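PDB 4JZA: uncharacterized protein from Legionella longbeachae NSW150, which probably acts as a phosphoinositide phosphatase that removes the 3-phosphate from phosphatidylinositol 3-phosphate in the lipid metabolism of pathogen–host interaction. Local coordinates for residues Gln611-Pro614 with Gly615-Gly618; His99-Leu102 with Glu103-Thr106. All coordinates share one frame; numbering follows the deposited sequence.

Interaction 1 (Gln611-Pro614 with Gly615-Gly618); sequences QNAP and GSEG
A type II beta turn from Ala613 to Ser616 reverses the chain just beyond helix 604-612, with Pro614 and Gly615 at its two central positions. Ser616 N lies 2.9 Å from Ala613 O, but the N-H is badly aimed, at 122°, and this closing hydrogen bond is weak; the position of the oxygen is itself less certain. Pro614 has the extended backbone expected at the second position of the turn, while Gly615 takes a positive phi of 91°, which suits a residue without a side chain. Across the mouth of the turn the two small side chains lie alongside each other: Ala613 CB is 3.7 Å from Ser616 OG. The serine hydroxyl sits beside its own backbone N, anti to the carbonyl carbon, and is thereby turned back to the alanine.

Glu617 provides a second brace. Its chain turns sharply about the CB-CG bond (chi2 93°), bringing the carboxylate back to the turn's backbone, where OE2 accepts a hydrogen bond from Gly615 N at 2.9 Å, although the place of this oxygen too is less sure. The same OE2 stands 3.8 Å from Pro614 CA, on the backbone side of the proline and farther from CB. Its polar end is gripped more strongly from outside: OE2 forms a salt bridge with Arg47 and OE1 a hydrogen bond with Ser44. Arg48 donates to Pro614 O, so residues of helix 41-62 hold both the carboxylate and the middle carbonyl of the turn.

The arrangement is a Pro-Gly type II turn, the classic pairing for the two central positions, here linking helix 604-612 to the loop that leads to helix 622-625.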
loop_
_atom_site.group_PDB
_atom_site.type_symbol
_atom_site.label_atom_id
_atom_site.label_comp_id
_atom_site.label_asym_id
_atom_site.label_seq_id
_atom_site.Cartn_x
_atom_site.Cartn_y
_atom_site.Cartn_z
ATOM N N GLN A 611 12.630 -0.586 -2.343
ATOM C CA GLN A 611 12.116 -1.684 -3.103
ATOM C C GLN A 611 10.647 -1.990 -2.793
ATOM O O GLN A 611 9.967 -2.598 -3.604
ATOM C CB GLN A 611 12.948 -2.910 -2.847
ATOM C CG GLN A 611 14.366 -2.829 -3.398
ATOM C CD GLN A 611 15.196 -4.037 -2.982
ATOM O OE1 GLN A 611 15.130 -4.523 -1.843
ATOM N NE2 GLN A 611 15.953 -4.533 -3.890
ATOM N N ASN A 612 10.194 -1.604 -1.610
ATOM C CA ASN A 612 8.783 -1.659 -1.251
ATOM C C ASN A 612 7.890 -0.715 -2.046
ATOM O O ASN A 612 6.776 -1.064 -2.395
ATOM C CB ASN A 612 8.598 -1.448 0.245
ATOM C CG ASN A 612 9.072 -2.626 1.058
ATOM O OD1 ASN A 612 8.338 -3.573 1.278
ATOM N ND2 ASN A 612 10.301 -2.566 1.510
ATOM N N ALA A 613 8.369 0.496 -2.292
ATOM C CA ALA A 613 7.727 1.419 -3.217
ATOM C C ALA A 613 8.787 2.238 -3.928
ATOM O O ALA A 613 9.250 3.230 -3.387
ATOM C CB ALA A 613 6.770 2.326 -2.475
ATOM N N PRO A 614 9.145 1.815 -5.218
ATOM C CA PRO A 614 10.327 2.520 -5.755
ATOM C C PRO A 614 10.214 4.035 -5.850
ATOM O O PRO A 614 9.185 4.565 -6.228
ATOM C CB PRO A 614 10.485 1.935 -7.151
ATOM C CG PRO A 614 10.072 0.539 -6.988
ATOM C CD PRO A 614 8.800 0.710 -6.242
ATOM N N GLY A 615 11.313 4.709 -5.530
ATOM C CA GLY A 615 11.370 6.148 -5.377
ATOM C C GLY A 615 11.104 6.596 -3.958
ATOM O O GLY A 615 11.090 7.774 -3.648
ATOM N N SER A 616 10.925 5.629 -3.082
ATOM C CA SER A 616 10.606 5.880 -1.694
ATOM C C SER A 616 11.805 5.552 -0.839
ATOM O O SER A 616 11.677 5.081 0.278
ATOM C CB SER A 616 9.405 5.071 -1.260
ATOM O OG SER A 616 8.233 5.631 -1.788
ATOM N N GLU A 617 12.981 5.781 -1.393
ATOM C CA GLU A 617 14.198 5.389 -0.736
ATOM C C GLU A 617 14.583 6.426 0.282
ATOM O O GLU A 617 15.248 7.396 -0.022
ATOM C CB GLU A 617 15.310 5.261 -1.765
ATOM C CG GLU A 617 15.147 4.081 -2.700
ATOM C CD GLU A 617 14.427 4.436 -3.976
ATOM O OE1 GLU A 617 14.543 5.584 -4.416
ATOM O OE2 GLU A 617 13.753 3.568 -4.546
ATOM N N GLY A 618 14.157 6.184 1.512
ATOM C CA GLY A 618 14.547 7.000 2.669
ATOM C C GLY A 618 14.194 6.233 3.924
ATOM O O GLY A 618 13.815 5.088 3.811
#

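Interaction 2 (His99-Leu102 with Glu103-Thr106); sequences HKEL and ERFT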
loop_
_atom_site.group_PDB
_atom_site.type_symbol
_atom_site.label_atom_id
_atom_site.label_comp_id
_atom_site.label_asym_id
_atom_site.label_seq_id
_atom_site.Cartn_x
_atom_site.Cartn_y
_atom_site.Cartn_z
ATOM N N HIS A 99 9.578 17.308 -5.761
ATOM C CA HIS A 99 8.448 16.777 -5.021
ATOM C C HIS A 99 7.178 17.369 -5.601
ATOM O O HIS A 99 6.128 16.719 -5.619
ATOM C CB HIS A 99 8.529 16.977 -3.490
ATOM C CG HIS A 99 7.652 16.017 -2.754
ATOM N ND1 HIS A 99 6.305 16.249 -2.546
ATOM C CD2 HIS A 99 7.882 14.753 -2.323
ATOM C CE1 HIS A 99 5.751 15.190 -1.988
ATOM N NE2 HIS A 99 6.687 14.270 -1.836
ATOM N N LYS A 100 7.286 18.567 -6.150
ATOM C CA LYS A 100 6.108 19.229 -6.650
ATOM C C LYS A 100 5.725 18.591 -7.957
ATOM O O LYS A 100 4.587 18.172 -8.109
ATOM C CB LYS A 100 6.291 20.737 -6.772
ATOM C CG LYS A 100 4.963 21.459 -6.951
ATOM C CD LYS A 100 5.061 22.963 -6.750
ATOM C CE LYS A 100 3.667 23.598 -6.702
ATOM N NZ LYS A 100 3.700 25.002 -6.177
ATOM N N GLU A 101 6.662 18.445 -8.877
ATOM C CA GLU A 101 6.417 17.644 -10.076
ATOM C C GLU A 101 5.814 16.242 -9.778
ATOM O O GLU A 101 4.870 15.798 -10.421
ATOM C CB GLU A 101 7.713 17.488 -10.878
ATOM C CG GLU A 101 8.138 18.758 -11.606
ATOM C CD GLU A 101 6.973 19.357 -12.387
ATOM O OE1 GLU A 101 6.304 18.615 -13.167
ATOM O OE2 GLU A 101 6.711 20.562 -12.165
ATOM N N LEU A 102 6.347 15.540 -8.794
ATOM C CA LEU A 102 5.733 14.292 -8.410
ATOM C C LEU A 102 4.319 14.491 -7.983
ATOM O O LEU A 102 3.486 13.683 -8.348
ATOM C CB LEU A 102 6.497 13.593 -7.286
ATOM C CG LEU A 102 5.845 12.350 -6.621
ATOM C CD1 LEU A 102 5.573 11.261 -7.647
ATOM C CD2 LEU A 102 6.731 11.787 -5.536
ATOM N N GLU A 103 4.035 15.503 -7.158
ATOM C CA GLU A 103 2.645 15.702 -6.677
ATOM C C GLU A 103 1.731 15.959 -7.891
ATOM O O GLU A 103 0.615 15.434 -7.978
ATOM C CB GLU A 103 2.549 16.845 -5.688
ATOM C CG GLU A 103 3.113 16.604 -4.284
ATOM C CD GLU A 103 3.295 17.893 -3.418
ATOM O OE1 GLU A 103 2.662 18.906 -3.715
ATOM O OE2 GLU A 103 4.047 17.923 -2.418
ATOM N N ARG A 104 2.240 16.719 -8.862
ATOM C CA ARG A 104 1.454 17.071 -10.023
ATOM C C ARG A 104 1.139 15.863 -10.881
ATOM O O ARG A 104 0.033 15.731 -11.345
ATOM C CB ARG A 104 2.206 18.065 -10.904
ATOM C CG ARG A 104 2.127 19.529 -10.479
ATOM C CD ARG A 104 2.663 20.464 -11.574
ATOM N NE ARG A 104 2.634 21.873 -11.132
ATOM C CZ ARG A 104 3.700 22.610 -10.810
ATOM N NH1 ARG A 104 4.930 22.099 -10.878
ATOM N NH2 ARG A 104 3.531 23.874 -10.428
ATOM N N PHE A 105 2.141 15.028 -11.127
ATOM C CA PHE A 105 2.001 13.845 -11.970
ATOM C C PHE A 105 1.049 12.847 -11.314
ATOM O O PHE A 105 0.176 12.253 -11.968
ATOM C CB PHE A 105 3.379 13.224 -12.259
ATOM C CG PHE A 105 3.314 11.844 -12.838
ATOM C CD1 PHE A 105 3.220 11.658 -14.202
ATOM C CD2 PHE A 105 3.337 10.715 -12.004
ATOM C CE1 PHE A 105 3.141 10.379 -14.728
ATOM C CE2 PHE A 105 3.240 9.433 -12.516
ATOM C CZ PHE A 105 3.127 9.266 -13.884
ATOM N N THR A 106 1.178 12.710 -10.011
ATOM C CA THR A 106 0.370 11.742 -9.316
ATOM C C THR A 106 -1.121 12.183 -9.363
ATOM O O THR A 106 -2.018 11.398 -9.671
ATOM C CB THR A 106 0.923 11.538 -7.866
ATOM O OG1 THR A 106 2.338 11.233 -7.898
ATOM C CG2 THR A 106 0.201 10.407 -7.189
#
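His99 and Glu103, one helical turn apart, meet at about a right angle, the carboxylate reaching the edge of the imidazole. His99 ND1 donates to Glu103 OE2 at 2.8 Å, with the oxygen practically in the ring plane, whereas ring and carboxylate planes are 75° apart. On the acceptor side the bond uses the anti side of OE2. The glutamate stretches beyond CG and runs back toward the start of the segment, its CG passing 3.3 Å from His99 O. Both groups have second partners: His99 NE2 bonds to Asp653, and Glu103 OE1 to Tyr670. With a carboxylate at each ring nitrogen, the imidazole would probably favour its protonated form.

The next flat pair is Glu101 and Arg104. Rotation about its CB-CG bond (chi2 -49°) folds Glu101 over, so that OE2 comes to the edge of the guanidinium and forms a salt bridge with NH1 at 2.7 Å; the two planes are tilted by 34°, and the hydrogen bond within it is weak. Lys100, extended throughout, lies against one face of the same guanidinium, its CE 3.7 Å from Arg104 NH2. Lys100 NZ is 4.4 Å from Arg104 NH2, so Glu101 probably eases a local build-up of positive charge.

On the buried flank Thr106 turns OG1 back to Leu102 O, which it meets at 2.7 Å, while Thr106 N reaches the same oxygen from the opposite face of the carbonyl plane. Four i to i+4 backbone bonds underlie all of this, from Glu103 N to His99 O through Thr106 N to Leu102 O. Side-chain pairs three or four residues apart, with a threonine hydroxyl bonded to the carbonyl one turn back, are characteristic of an alpha-helix; this one packs on helix 41-62 through Leu102, Phe105 and Thr106, while Lys100 and Arg104 are exposed.

Along the chain the two contacts come in series: interaction 2 lies within helix 95-116, and interaction 1 follows some five hundred residues later, in the turn after helix 604-612. In space they are neighbours, with centres 16 Å apart and nearest atoms about 6 Å apart, yet they do not touch. Helix 41-62 serves both, offering Arg47 and Arg48 to 611-618 and Phe45, Val49 and Leu52 to 99-106. A second link is the loop residues Asp653 and Asn654, the former bonded to His99, the latter packed against Ala613 and Ser616. Sequence-distant parts of the chain thus converge on the same helix, tying N-terminal helices to the later part of the fold.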